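Local coordinates for protein homospermidine synthase (Legionella pneumophila subsp. pneumophila str. Philadelphia 1, PDB 2PH5) that binds NAD in a Rossmann-type domain and probably makes the polyamine homospermidine, at residues A[66-69]-A[70-74]; A[99-102]-A[103-107]; A[160-163]-A[164-168]; A[295-298]-A[299-303]. All coordinates share one frame; numbering follows the deposited sequence.

Interaction 1. Residues A[66-69]-A[70-74]. With NAD (nicotinamide-adenine-dinucleotide), chain C.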
loop_
_atom_site.group_PDB
_atom_site.type_symbol
_atom_site.label_atom_id
_atom_site.label_comp_id
_atom_site.label_asym_id
_atom_site.label_seq_id
_atom_site.Cartn_x
_atom_site.Cartn_y
_atom_site.Cartn_z
ATOM N N GLN A 66 -10.505 -18.912 -31.287
ATOM C CA GLN A 66 -10.779 -17.956 -32.346
ATOM C C GLN A 66 -11.025 -16.555 -31.837
ATOM O O GLN A 66 -11.612 -16.360 -30.779
ATOM C CB GLN A 66 -11.978 -18.395 -33.188
ATOM C CG GLN A 66 -12.311 -17.402 -34.291
ATOM C CD GLN A 66 -12.608 -18.066 -35.626
ATOM O OE1 GLN A 66 -13.547 -18.860 -35.751
ATOM N NE2 GLN A 66 -11.806 -17.737 -36.637
ATOM N N GLN A 67 -10.559 -15.574 -32.599
ATOM C CA GLN A 67 -10.747 -14.175 -32.243
ATOM C C GLN A 67 -12.041 -13.680 -32.899
ATOM O O GLN A 67 -12.215 -13.795 -34.111
ATOM C CB GLN A 67 -9.550 -13.355 -32.729
ATOM C CG GLN A 67 -9.712 -11.850 -32.572
ATOM C CD GLN A 67 -8.500 -11.085 -33.082
ATOM O OE1 GLN A 67 -7.389 -11.259 -32.580
ATOM N NE2 GLN A 67 -8.708 -10.242 -34.084
ATOM N N ILE A 68 -12.953 -13.149 -32.093
ATOM C CA ILE A 68 -14.225 -12.651 -32.607
ATOM C C ILE A 68 -14.082 -11.192 -33.009
ATOM O O ILE A 68 -13.689 -10.348 -32.209
ATOM C CB ILE A 68 -15.349 -12.791 -31.546
ATOM C CG1 ILE A 68 -15.541 -14.275 -31.192
ATOM C CG2 ILE A 68 -16.645 -12.193 -32.062
ATOM C CD1 ILE A 68 -15.801 -15.166 -32.395
ATOM N N THR A 69 -14.414 -10.889 -34.252
ATOM C CA THR A 69 -14.277 -9.531 -34.734
ATOM C C THR A 69 -15.596 -9.035 -35.301
ATOM O O THR A 69 -16.563 -9.790 -35.404
ATOM C CB THR A 69 -13.245 -9.482 -35.848
ATOM O OG1 THR A 69 -13.719 -10.275 -36.945
ATOM C CG2 THR A 69 -11.913 -10.030 -35.368
ATOM N N PRO A 70 -15.655 -7.742 -35.663
ATOM C CA PRO A 70 -16.883 -7.177 -36.232
ATOM C C PRO A 70 -17.168 -7.817 -37.599
ATOM O O PRO A 70 -18.324 -7.954 -38.007
ATOM C CB PRO A 70 -16.557 -5.686 -36.332
ATOM C CG PRO A 70 -15.633 -5.480 -35.157
ATOM C CD PRO A 70 -14.719 -6.670 -35.268
ATOM N N GLN A 71 -16.104 -8.234 -38.285
ATOM C CA GLN A 71 -16.221 -8.853 -39.606
ATOM C C GLN A 71 -16.634 -10.334 -39.639
ATOM O O GLN A 71 -17.063 -10.820 -40.684
ATOM C CB GLN A 71 -14.904 -8.702 -40.383
ATOM C CG GLN A 71 -14.444 -7.271 -40.652
ATOM C CD GLN A 71 -13.956 -6.560 -39.404
ATOM O OE1 GLN A 71 -13.373 -7.181 -38.508
ATOM N NE2 GLN A 71 -14.177 -5.244 -39.346
ATOM N N ASN A 72 -16.508 -11.053 -38.522
ATOM C CA ASN A 72 -16.872 -12.478 -38.497
ATOM C C ASN A 72 -17.843 -12.915 -37.413
ATOM O O ASN A 72 -18.310 -14.052 -37.429
ATOM C CB ASN A 72 -15.625 -13.357 -38.368
ATOM C CG ASN A 72 -14.954 -13.236 -37.003
ATOM O OD1 ASN A 72 -15.588 -12.883 -36.006
ATOM N ND2 ASN A 72 -13.662 -13.551 -36.952
ATOM N N TYR A 73 -18.155 -12.034 -36.472
ATOM C CA TYR A 73 -19.039 -12.432 -35.383
ATOM C C TYR A 73 -20.402 -12.935 -35.847
ATOM O O TYR A 73 -20.952 -13.857 -35.246
ATOM C CB TYR A 73 -19.201 -11.285 -34.378
ATOM C CG TYR A 73 -20.274 -10.273 -34.708
ATOM C CD1 TYR A 73 -21.585 -10.430 -34.245
ATOM C CD2 TYR A 73 -19.973 -9.139 -35.447
ATOM C CE1 TYR A 73 -22.563 -9.474 -34.507
ATOM C CE2 TYR A 73 -20.938 -8.181 -35.715
ATOM C CZ TYR A 73 -22.227 -8.348 -35.241
ATOM O OH TYR A 73 -23.154 -7.359 -35.484
ATOM N N LEU A 74 -20.949 -12.343 -36.906
ATOM C CA LEU A 74 -22.252 -12.776 -37.397
ATOM C C LEU A 74 -22.253 -14.226 -37.847
ATOM O O LEU A 74 -23.223 -14.951 -37.622
ATOM C CB LEU A 74 -22.733 -11.888 -38.548
ATOM C CG LEU A 74 -23.494 -10.618 -38.143
ATOM C CD1 LEU A 74 -24.029 -9.899 -39.385
ATOM C CD2 LEU A 74 -24.650 -10.994 -37.234
HETATM P PA NAD C . -10.386 -12.220 -18.751
HETATM O O1A NAD C . -9.572 -11.163 -19.447
HETATM O O2A NAD C . -9.710 -13.065 -17.729
HETATM O O5B NAD C . -11.077 -13.212 -19.832
HETATM C C5B NAD C . -11.753 -12.684 -20.970
HETATM C C4B NAD C . -11.736 -13.752 -22.080
HETATM O O4B NAD C . -12.375 -13.166 -23.193
HETATM C C3B NAD C . -10.336 -14.179 -22.534
HETATM O O3B NAD C . -10.198 -15.599 -22.445
HETATM C C2B NAD C . -10.240 -13.688 -23.951
HETATM O O2B NAD C . -9.449 -14.477 -24.810
HETATM C C1B NAD C . -11.704 -13.551 -24.375
HETATM N N9A NAD C . -11.981 -12.522 -25.384
HETATM C C8A NAD C . -11.252 -11.328 -25.520
HETATM N N7A NAD C . -11.121 -10.972 -26.814
HETATM C C5A NAD C . -11.746 -11.931 -27.536
HETATM C C6A NAD C . -11.932 -12.079 -28.909
HETATM N N6A NAD C . -11.492 -11.205 -29.817
HETATM N N1A NAD C . -12.628 -13.203 -29.333
HETATM C C2A NAD C . -13.119 -14.146 -28.453
HETATM N N3A NAD C . -12.955 -14.017 -27.094
HETATM C C4A NAD C . -12.272 -12.910 -26.677
HETATM O O3 NAD C . -11.556 -11.428 -18.039
HETATM P PN NAD C . -12.840 -11.891 -17.195
HETATM O O1N NAD C . -12.867 -11.070 -15.961
HETATM O O2N NAD C . -12.801 -13.392 -17.074
HETATM O O5D NAD C . -13.868 -11.373 -18.283
HETATM C C5D NAD C . -15.270 -11.423 -18.190
HETATM C C4D NAD C . -15.683 -10.037 -17.743
HETATM O O4D NAD C . -16.487 -10.147 -16.600
HETATM C C3D NAD C . -15.490 -8.562 -18.031
HETATM O O3D NAD C . -16.369 -8.107 -19.048
HETATM C C2D NAD C . -15.775 -7.942 -16.674
HETATM O O2D NAD C . -16.152 -6.596 -16.740
HETATM C C1D NAD C . -16.829 -8.873 -16.088
HETATM N N1N NAD C . -16.815 -9.055 -14.617
HETATM C C2N NAD C . -17.925 -8.734 -13.869
HETATM C C3N NAD C . -17.866 -8.950 -12.475
HETATM C C7N NAD C . -19.023 -8.646 -11.587
HETATM O O7N NAD C . -18.874 -8.907 -10.249
HETATM N N7N NAD C . -20.165 -8.172 -12.037
HETATM C C4N NAD C . -16.692 -9.485 -11.856
HETATM C C5N NAD C . -15.576 -9.796 -12.662
HETATM C C6N NAD C . -15.625 -9.591 -14.027
#
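Asn72 reaches back over the turn with its side-chain amide and bonds to the backbone on either side of Ile68. Its ND2 donates to Gln67 O at 3.2 Å, nearly straight at 169°. That acceptor lies almost in the amide plane of Asn72, and the donor sits in the carbonyl plane of Gln67. On the other branch, OD1 accepts from Thr69 N at 2.9 Å; here the donor stands above the carbonyl plane of the amide. The two bonds use both ends of the amide and fix its rotation. Asn72 CG lies between the backbone N and the carbonyl carbon (chi1 69°), which turns the amide toward the preceding loop.

Backbone bonds close the turn. Tyr73 N donates to Thr69 O at 3.0 Å. Asn72 N adds two weak bonds, to Thr69 O and to Thr69 OG1.

The apolar part is small. Ile68 CG2 packs on Tyr73 CB at 3.6 Å, and the two side chains cross at about a right angle. Thr69 O lies at the edge of the Tyr73 ring.

Ile68 also holds the cofactor. Its N donates to NAD N1A at 2.8 Å, and its O takes a weak bond from N6A, so the backbone reads the edge of the adenine. Gln67 CG comes within 3.3 Å of N6A.

The turn links strand 62-65, at the border of the parallel Rossmann sheet, to helix 73-76. Ile68 packs on Val76 of that helix, while Tyr73 meets Ala98 and Leu102 of helix 96-106 and the ring of Trp118.

Interaction 2. Residues A[99-102]-A[103-107]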
loop_
_atom_site.group_PDB
_atom_site.type_symbol
_atom_site.label_atom_id
_atom_site.label_comp_id
_atom_site.label_asym_id
_atom_site.label_seq_id
_atom_site.Cartn_x
_atom_site.Cartn_y
_atom_site.Cartn_z
ATOM N N LEU A 99 -23.734 -8.463 -29.874
ATOM C CA LEU A 99 -24.064 -9.829 -29.463
ATOM C C LEU A 99 -25.543 -9.952 -29.064
ATOM O O LEU A 99 -26.215 -10.931 -29.405
ATOM C CB LEU A 99 -23.169 -10.250 -28.291
ATOM C CG LEU A 99 -21.876 -11.067 -28.455
ATOM C CD1 LEU A 99 -21.341 -11.092 -29.867
ATOM C CD2 LEU A 99 -20.870 -10.499 -27.487
ATOM N N ILE A 100 -26.039 -8.948 -28.342
ATOM C CA ILE A 100 -27.427 -8.918 -27.894
ATOM C C ILE A 100 -28.397 -8.994 -29.081
ATOM O O ILE A 100 -29.263 -9.871 -29.134
ATOM C CB ILE A 100 -27.680 -7.646 -27.056
ATOM C CG1 ILE A 100 -26.984 -7.817 -25.693
ATOM C CG2 ILE A 100 -29.182 -7.361 -26.934
ATOM C CD1 ILE A 100 -27.042 -6.593 -24.769
ATOM N N ILE A 101 -28.239 -8.084 -30.034
ATOM C CA ILE A 101 -29.075 -8.060 -31.228
ATOM C C ILE A 101 -29.018 -9.416 -31.934
ATOM O O ILE A 101 -30.052 -10.004 -32.253
ATOM C CB ILE A 101 -28.594 -6.947 -32.192
ATOM C CG1 ILE A 101 -28.926 -5.582 -31.590
ATOM C CG2 ILE A 101 -29.217 -7.114 -33.565
ATOM C CD1 ILE A 101 -28.111 -4.450 -32.162
ATOM N N LEU A 102 -27.807 -9.912 -32.165
ATOM C CA LEU A 102 -27.621 -11.195 -32.825
ATOM C C LEU A 102 -28.397 -12.304 -32.128
ATOM O O LEU A 102 -29.057 -13.110 -32.784
ATOM C CB LEU A 102 -26.137 -11.567 -32.865
ATOM C CG LEU A 102 -25.817 -12.962 -33.429
ATOM C CD1 LEU A 102 -26.347 -13.093 -34.860
ATOM C CD2 LEU A 102 -24.306 -13.185 -33.404
ATOM N N CYS A 103 -28.313 -12.350 -30.803
ATOM C CA CYS A 103 -29.019 -13.375 -30.055
ATOM C C CYS A 103 -30.512 -13.304 -30.298
ATOM O O CYS A 103 -31.172 -14.334 -30.478
ATOM C CB CYS A 103 -28.743 -13.245 -28.559
ATOM S SG CYS A 103 -27.158 -13.927 -28.048
ATOM N N ASN A 104 -31.047 -12.087 -30.301
ATOM C CA ASN A 104 -32.474 -11.895 -30.530
ATOM C C ASN A 104 -32.876 -12.474 -31.884
ATOM O O ASN A 104 -33.865 -13.201 -31.994
ATOM C CB ASN A 104 -32.828 -10.409 -30.483
ATOM C CG ASN A 104 -34.304 -10.162 -30.716
ATOM O OD1 ASN A 104 -35.152 -10.587 -29.922
ATOM N ND2 ASN A 104 -34.622 -9.476 -31.813
ATOM N N GLN A 105 -32.095 -12.143 -32.907
ATOM C CA GLN A 105 -32.340 -12.617 -34.262
ATOM C C GLN A 105 -32.377 -14.137 -34.278
ATOM O O GLN A 105 -33.176 -14.748 -34.984
ATOM C CB GLN A 105 -31.228 -12.122 -35.200
ATOM C CG GLN A 105 -31.144 -10.602 -35.339
ATOM C CD GLN A 105 -29.888 -10.118 -36.070
ATOM O OE1 GLN A 105 -29.781 -8.937 -36.418
ATOM N NE2 GLN A 105 -28.934 -11.023 -36.293
ATOM N N LYS A 106 -31.500 -14.742 -33.489
ATOM C CA LYS A 106 -31.416 -16.192 -33.429
ATOM C C LYS A 106 -32.396 -16.786 -32.430
ATOM O O LYS A 106 -32.526 -18.006 -32.328
ATOM C CB LYS A 106 -29.985 -16.595 -33.077
ATOM C CG LYS A 106 -29.151 -17.076 -34.262
ATOM C CD LYS A 106 -29.168 -16.135 -35.458
ATOM C CE LYS A 106 -28.420 -16.765 -36.622
ATOM N NZ LYS A 106 -28.949 -18.135 -36.876
ATOM N N GLY A 107 -33.093 -15.916 -31.707
ATOM C CA GLY A 107 -34.042 -16.375 -30.713
ATOM C C GLY A 107 -33.352 -17.020 -29.520
ATOM O O GLY A 107 -33.965 -17.817 -28.807
#
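The side chain of Gln105 folds back along the helix because CG stands anti to its own carbonyl carbon (chi1 -63°) and the chain beyond it is extended. This brings the amide over the preceding turn. OE1 touches Ile101 CG2 at 3.4 Å, and NE2 lies 3.6 Å from Leu102 CD1. The amide thus rests against two apolar groups; its side chain crosses that of Leu102 at about a right angle. Leu102 has CG anti to the backbone N (chi1 175°), and its CD1 also approaches Lys106 CD at 4.2 Å. These two chains run side by side and point the same way. Lys106 is bent at chi2 and chi4, so that NZ turns off from Leu102.

The backbone is regular alpha-helix. Cys103 N bonds to Leu99 O at 2.9 Å, and Gln105 N to Ile101 O at 3.0 Å. Asn104 N and Lys106 N repeat the pattern with Ile100 O and Leu102 O. Helix 96-106 is the crossover of a beta-alpha-beta unit between parallel strands 86-89 and 109-112 in the Rossmann domain. It ends in a Schellman motif at Gly107, which has positive phi (69°) and donates from N to Asn104 O at 2.8 Å.

Leu99 and Cys103 face the sheet, packing on Leu87 of one strand and Tyr110 of the other. Cys103 SG comes within 3.4 Å of Leu99 O. On another side of the helix, Asn104 OD1 accepts hydrogen bonds from Gln149 N and Lys150 N, which attach the helix to the loop before strand 152-153.

Interaction 3. Residues A[160-163]-A[164-168]. With NAD (nicotinamide-adenine-dinucleotide), chain C.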
loop_
_atom_site.group_PDB
_atom_site.type_symbol
_atom_site.label_atom_id
_atom_site.label_comp_id
_atom_site.label_asym_id
_atom_site.label_seq_id
_atom_site.Cartn_x
_atom_site.Cartn_y
_atom_site.Cartn_z
ATOM N N PRO A 160 -21.221 -4.986 -10.815
ATOM C CA PRO A 160 -22.683 -4.887 -10.752
ATOM C C PRO A 160 -23.394 -6.237 -10.745
ATOM O O PRO A 160 -22.857 -7.230 -11.241
ATOM C CB PRO A 160 -23.016 -4.099 -12.004
ATOM C CG PRO A 160 -22.021 -4.656 -12.974
ATOM C CD PRO A 160 -20.736 -4.634 -12.159
ATOM N N GLY A 161 -24.609 -6.261 -10.196
ATOM C CA GLY A 161 -25.379 -7.490 -10.171
ATOM C C GLY A 161 -25.948 -7.840 -8.816
ATOM O O GLY A 161 -26.944 -7.272 -8.374
ATOM N N LEU A 162 -25.305 -8.798 -8.165
ATOM C CA LEU A 162 -25.708 -9.256 -6.855
ATOM C C LEU A 162 -25.916 -8.080 -5.909
ATOM O O LEU A 162 -26.815 -8.098 -5.067
ATOM C CB LEU A 162 -24.627 -10.175 -6.303
ATOM C CG LEU A 162 -24.872 -10.840 -4.958
ATOM C CD1 LEU A 162 -26.135 -11.695 -5.011
ATOM C CD2 LEU A 162 -23.660 -11.692 -4.625
ATOM N N VAL A 163 -25.082 -7.057 -6.066
ATOM C CA VAL A 163 -25.127 -5.868 -5.222
ATOM C C VAL A 163 -26.494 -5.182 -5.226
ATOM O O VAL A 163 -26.977 -4.726 -4.190
ATOM C CB VAL A 163 -23.990 -4.889 -5.637
ATOM C CG1 VAL A 163 -24.405 -3.437 -5.426
ATOM C CG2 VAL A 163 -22.763 -5.190 -4.804
ATOM N N SER A 164 -27.117 -5.129 -6.396
ATOM C CA SER A 164 -28.434 -4.534 -6.534
ATOM C C SER A 164 -29.420 -5.351 -5.690
ATOM O O SER A 164 -30.238 -4.801 -4.955
ATOM C CB SER A 164 -28.830 -4.540 -8.010
ATOM O OG SER A 164 -30.213 -4.320 -8.186
ATOM N N HIS A 165 -29.331 -6.671 -5.765
ATOM C CA HIS A 165 -30.235 -7.494 -4.978
ATOM C C HIS A 165 -29.984 -7.363 -3.485
ATOM O O HIS A 165 -30.901 -7.559 -2.687
ATOM C CB HIS A 165 -30.133 -8.954 -5.402
ATOM C CG HIS A 165 -30.426 -9.165 -6.849
ATOM N ND1 HIS A 165 -29.566 -9.836 -7.692
ATOM C CD2 HIS A 165 -31.461 -8.755 -7.616
ATOM C CE1 HIS A 165 -30.058 -9.825 -8.917
ATOM N NE2 HIS A 165 -31.207 -9.175 -8.899
ATOM N N PHE A 166 -28.753 -7.035 -3.096
ATOM C CA PHE A 166 -28.452 -6.873 -1.676
ATOM C C PHE A 166 -29.075 -5.577 -1.160
ATOM O O PHE A 166 -29.538 -5.513 -0.022
ATOM C CB PHE A 166 -26.935 -6.856 -1.410
ATOM C CG PHE A 166 -26.265 -8.214 -1.489
ATOM C CD1 PHE A 166 -26.971 -9.386 -1.217
ATOM C CD2 PHE A 166 -24.899 -8.309 -1.781
ATOM C CE1 PHE A 166 -26.329 -10.630 -1.232
ATOM C CE2 PHE A 166 -24.242 -9.549 -1.799
ATOM C CZ PHE A 166 -24.958 -10.711 -1.522
ATOM N N ILE A 167 -29.095 -4.546 -1.995
ATOM C CA ILE A 167 -29.671 -3.281 -1.567
ATOM C C ILE A 167 -31.162 -3.440 -1.268
ATOM O O ILE A 167 -31.645 -2.970 -0.239
ATOM C CB ILE A 167 -29.436 -2.179 -2.625
ATOM C CG1 ILE A 167 -27.989 -1.680 -2.509
ATOM C CG2 ILE A 167 -30.431 -1.030 -2.432
ATOM C CD1 ILE A 167 -27.567 -0.692 -3.584
ATOM N N LYS A 168 -31.884 -4.126 -2.147
ATOM C CA LYS A 168 -33.313 -4.338 -1.938
ATOM C C LYS A 168 -33.548 -5.161 -0.676
ATOM O O LYS A 168 -34.462 -4.880 0.096
ATOM C CB LYS A 168 -33.932 -5.074 -3.128
ATOM C CG LYS A 168 -34.019 -4.275 -4.408
ATOM C CD LYS A 168 -34.581 -5.147 -5.507
ATOM C CE LYS A 168 -34.855 -4.370 -6.785
ATOM N NZ LYS A 168 -35.578 -5.240 -7.758
HETATM P PA NAD C . -10.386 -12.220 -18.751
HETATM O O1A NAD C . -9.572 -11.163 -19.447
HETATM O O2A NAD C . -9.710 -13.065 -17.729
HETATM O O5B NAD C . -11.077 -13.212 -19.832
HETATM C C5B NAD C . -11.753 -12.684 -20.970
HETATM C C4B NAD C . -11.736 -13.752 -22.080
HETATM O O4B NAD C . -12.375 -13.166 -23.193
HETATM C C3B NAD C . -10.336 -14.179 -22.534
HETATM O O3B NAD C . -10.198 -15.599 -22.445
HETATM C C2B NAD C . -10.240 -13.688 -23.951
HETATM O O2B NAD C . -9.449 -14.477 -24.810
HETATM C C1B NAD C . -11.704 -13.551 -24.375
HETATM N N9A NAD C . -11.981 -12.522 -25.384
HETATM C C8A NAD C . -11.252 -11.328 -25.520
HETATM N N7A NAD C . -11.121 -10.972 -26.814
HETATM C C5A NAD C . -11.746 -11.931 -27.536
HETATM C C6A NAD C . -11.932 -12.079 -28.909
HETATM N N6A NAD C . -11.492 -11.205 -29.817
HETATM N N1A NAD C . -12.628 -13.203 -29.333
HETATM C C2A NAD C . -13.119 -14.146 -28.453
HETATM N N3A NAD C . -12.955 -14.017 -27.094
HETATM C C4A NAD C . -12.272 -12.910 -26.677
HETATM O O3 NAD C . -11.556 -11.428 -18.039
HETATM P PN NAD C . -12.840 -11.891 -17.195
HETATM O O1N NAD C . -12.867 -11.070 -15.961
HETATM O O2N NAD C . -12.801 -13.392 -17.074
HETATM O O5D NAD C . -13.868 -11.373 -18.283
HETATM C C5D NAD C . -15.270 -11.423 -18.190
HETATM C C4D NAD C . -15.683 -10.037 -17.743
HETATM O O4D NAD C . -16.487 -10.147 -16.600
HETATM C C3D NAD C . -15.490 -8.562 -18.031
HETATM O O3D NAD C . -16.369 -8.107 -19.048
HETATM C C2D NAD C . -15.775 -7.942 -16.674
HETATM O O2D NAD C . -16.152 -6.596 -16.740
HETATM C C1D NAD C . -16.829 -8.873 -16.088
HETATM N N1N NAD C . -16.815 -9.055 -14.617
HETATM C C2N NAD C . -17.925 -8.734 -13.869
HETATM C C3N NAD C . -17.866 -8.950 -12.475
HETATM C C7N NAD C . -19.023 -8.646 -11.587
HETATM O O7N NAD C . -18.874 -8.907 -10.249
HETATM N N7N NAD C . -20.165 -8.172 -12.037
HETATM C C4N NAD C . -16.692 -9.485 -11.856
HETATM C C5N NAD C . -15.576 -9.796 -12.662
HETATM C C6N NAD C . -15.625 -9.591 -14.027
#
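Leu162 sets its branch point over one face of the Phe166 ring. Its CG lies 3.8 Å from the ring centroid, 28° off the normal, in a CH-pi contact. The approach is offset toward the rim: CG is 3.4 Å from Phe166 CZ, and Leu162 CD2 meets CZ at 3.5 Å. With CG anti to the backbone N (chi1 -177°), Leu162 leans along the helix toward Phe166, whose CG, anti to its carbonyl carbon (chi1 -75°), turns the ring back to meet it. The two side chains meet obliquely one turn apart.

These residues lie in the first turns of helix 158-176, where the backbone is irregular. A cis peptide bond precedes Pro160, and the turn at 160-162 is wider, of pi type. Gly161 O accepts from Ser164 N at 2.9 Å, with the donor well above the carbonyl plane. Beyond it, Phe166 N to Leu162 O and Ile167 N to Val163 O are ordinary helical bonds. This end of the helix meets the nicotinamide: NAD N7N donates to Pro160 O at 3.0 Å, and Asn159 N also bonds to the cofactor.

On the flanks, Leu162 and Phe166 both touch Ile427 of helix 423-430. Val163 and Ile167 pack on Val361 of strand 352-364.

Interaction 4. Residues A[295-298]-A[299-303]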
loop_
_atom_site.group_PDB
_atom_site.type_symbol
_atom_site.label_atom_id
_atom_site.label_comp_id
_atom_site.label_asym_id
_atom_site.label_seq_id
_atom_site.Cartn_x
_atom_site.Cartn_y
_atom_site.Cartn_z
ATOM N N GLU A 295 -22.800 0.084 -12.324
ATOM C CA GLU A 295 -24.031 0.124 -11.545
ATOM C C GLU A 295 -24.151 1.293 -10.564
ATOM O O GLU A 295 -24.962 1.246 -9.636
ATOM C CB GLU A 295 -24.212 -1.201 -10.788
ATOM C CG GLU A 295 -25.506 -1.948 -11.129
ATOM C CD GLU A 295 -25.689 -3.233 -10.332
ATOM O OE1 GLU A 295 -26.746 -3.879 -10.485
ATOM O OE2 GLU A 295 -24.784 -3.600 -9.557
ATOM N N THR A 296 -23.347 2.334 -10.755
ATOM C CA THR A 296 -23.423 3.492 -9.871
ATOM C C THR A 296 -24.553 4.397 -10.349
ATOM O O THR A 296 -25.410 4.801 -9.567
ATOM C CB THR A 296 -22.108 4.305 -9.861
ATOM O OG1 THR A 296 -21.033 3.470 -9.422
ATOM C CG2 THR A 296 -22.227 5.497 -8.928
ATOM N N ILE A 297 -24.559 4.698 -11.642
ATOM C CA ILE A 297 -25.583 5.557 -12.209
ATOM C C ILE A 297 -26.946 4.871 -12.254
ATOM O O ILE A 297 -27.976 5.486 -11.967
ATOM C CB ILE A 297 -25.202 5.995 -13.625
ATOM C CG1 ILE A 297 -23.785 6.571 -13.616
ATOM C CG2 ILE A 297 -26.218 7.005 -14.151
ATOM C CD1 ILE A 297 -23.525 7.581 -12.513
ATOM N N SER A 298 -26.942 3.593 -12.613
ATOM C CA SER A 298 -28.174 2.823 -12.694
ATOM C C SER A 298 -28.843 2.694 -11.324
ATOM O O SER A 298 -30.061 2.819 -11.212
ATOM C CB SER A 298 -27.891 1.438 -13.279
ATOM O OG SER A 298 -26.942 0.738 -12.492
ATOM N N LEU A 299 -28.058 2.450 -10.280
ATOM C CA LEU A 299 -28.625 2.320 -8.942
ATOM C C LEU A 299 -29.134 3.656 -8.430
ATOM O O LEU A 299 -30.225 3.735 -7.868
ATOM C CB LEU A 299 -27.589 1.768 -7.957
ATOM C CG LEU A 299 -27.248 0.290 -8.121
ATOM C CD1 LEU A 299 -26.160 -0.116 -7.137
ATOM C CD2 LEU A 299 -28.506 -0.536 -7.911
ATOM N N THR A 300 -28.341 4.704 -8.620
ATOM C CA THR A 300 -28.726 6.033 -8.162
ATOM C C THR A 300 -30.088 6.445 -8.729
ATOM O O THR A 300 -30.984 6.834 -7.975
ATOM C CB THR A 300 -27.665 7.081 -8.548
ATOM O OG1 THR A 300 -26.420 6.748 -7.926
ATOM C CG2 THR A 300 -28.092 8.461 -8.091
ATOM N N ASN A 301 -30.238 6.349 -10.049
ATOM C CA ASN A 301 -31.487 6.697 -10.706
ATOM C C ASN A 301 -32.603 5.778 -10.210
ATOM O O ASN A 301 -33.732 6.213 -10.000
ATOM C CB ASN A 301 -31.353 6.571 -12.230
ATOM C CG ASN A 301 -30.455 7.645 -12.834
ATOM O OD1 ASN A 301 -30.048 8.586 -12.150
ATOM N ND2 ASN A 301 -30.159 7.516 -14.122
ATOM N N PHE A 302 -32.276 4.506 -10.015
ATOM C CA PHE A 302 -33.250 3.530 -9.537
ATOM C C PHE A 302 -33.803 3.934 -8.172
ATOM O O PHE A 302 -34.916 3.564 -7.819
ATOM C CB PHE A 302 -32.597 2.148 -9.434
ATOM C CG PHE A 302 -33.552 1.049 -9.064
ATOM C CD1 PHE A 302 -34.519 0.614 -9.971
ATOM C CD2 PHE A 302 -33.478 0.437 -7.815
ATOM C CE1 PHE A 302 -35.402 -0.421 -9.643
ATOM C CE2 PHE A 302 -34.353 -0.595 -7.477
ATOM C CZ PHE A 302 -35.318 -1.024 -8.396
ATOM N N LEU A 303 -33.028 4.694 -7.406
ATOM C CA LEU A 303 -33.469 5.130 -6.083
ATOM C C LEU A 303 -33.722 6.629 -6.039
ATOM O O LEU A 303 -33.672 7.247 -4.977
ATOM C CB LEU A 303 -32.429 4.764 -5.028
ATOM C CG LEU A 303 -32.223 3.262 -4.872
ATOM C CD1 LEU A 303 -31.021 2.997 -3.975
ATOM C CD2 LEU A 303 -33.498 2.637 -4.300
#
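Thr300 bonds twice to one carbonyl of the preceding turn. Its OG1 donates to Thr296 O at 2.7 Å, and its backbone N donates to the same oxygen at 3.1 Å. The two donors come from opposite faces of the carbonyl plane, so both sides of Thr296 O are used. The hydroxyl reaches back because OG1 stands anti to the Thr300 carbonyl carbon (chi1 -61°).

Alongside, Asn301 N bonds almost straight (173°) to Ile297 O at 3.1 Å. The Ile297 and Asn301 side chains lie side by side and point the same way, with CG2 4.0 Å from ND2. Phe302 N bonds to Ser298 O at 3.0 Å. The bond from Leu299 N to Glu295 O is weak.

Two polar ends have partners elsewhere: Glu295 OE2 accepts from Gly161 N, and Ser298 OG bonds to Glu419 OE2. Packing adds to these. Phe302 meets the ring of Trp191, and Leu299 packs on Ile167 of helix 158-176.

A threonine hydroxyl bonded to the carbonyl four residues earlier is a familiar intrahelical bond. Here it lies in helix 295-302 of the C-terminal domain, which runs beside the helix that meets the nicotinamide.

From the N terminus, the four contacts follow in series; none nests in or crosses another. Each spans one continuous stretch: interaction 1 closes a turn between strand and helix, and the other three lie along single helices. Interactions 1 and 2 belong to the NAD-binding domain and touch through Leu74 CD2 and Leu102 CD1, 3.6 Å apart. Interactions 3 and 4 belong to the C-terminal domain, their centres about 11 Å apart. There helix 158-176 meets helix 295-302, with Lys168 CE 3.7 Å from Phe302 CZ. NAD bridges interactions 1 and 3, whose centres lie about 33 Å apart: the first takes its adenine, the second its nicotinamide amide.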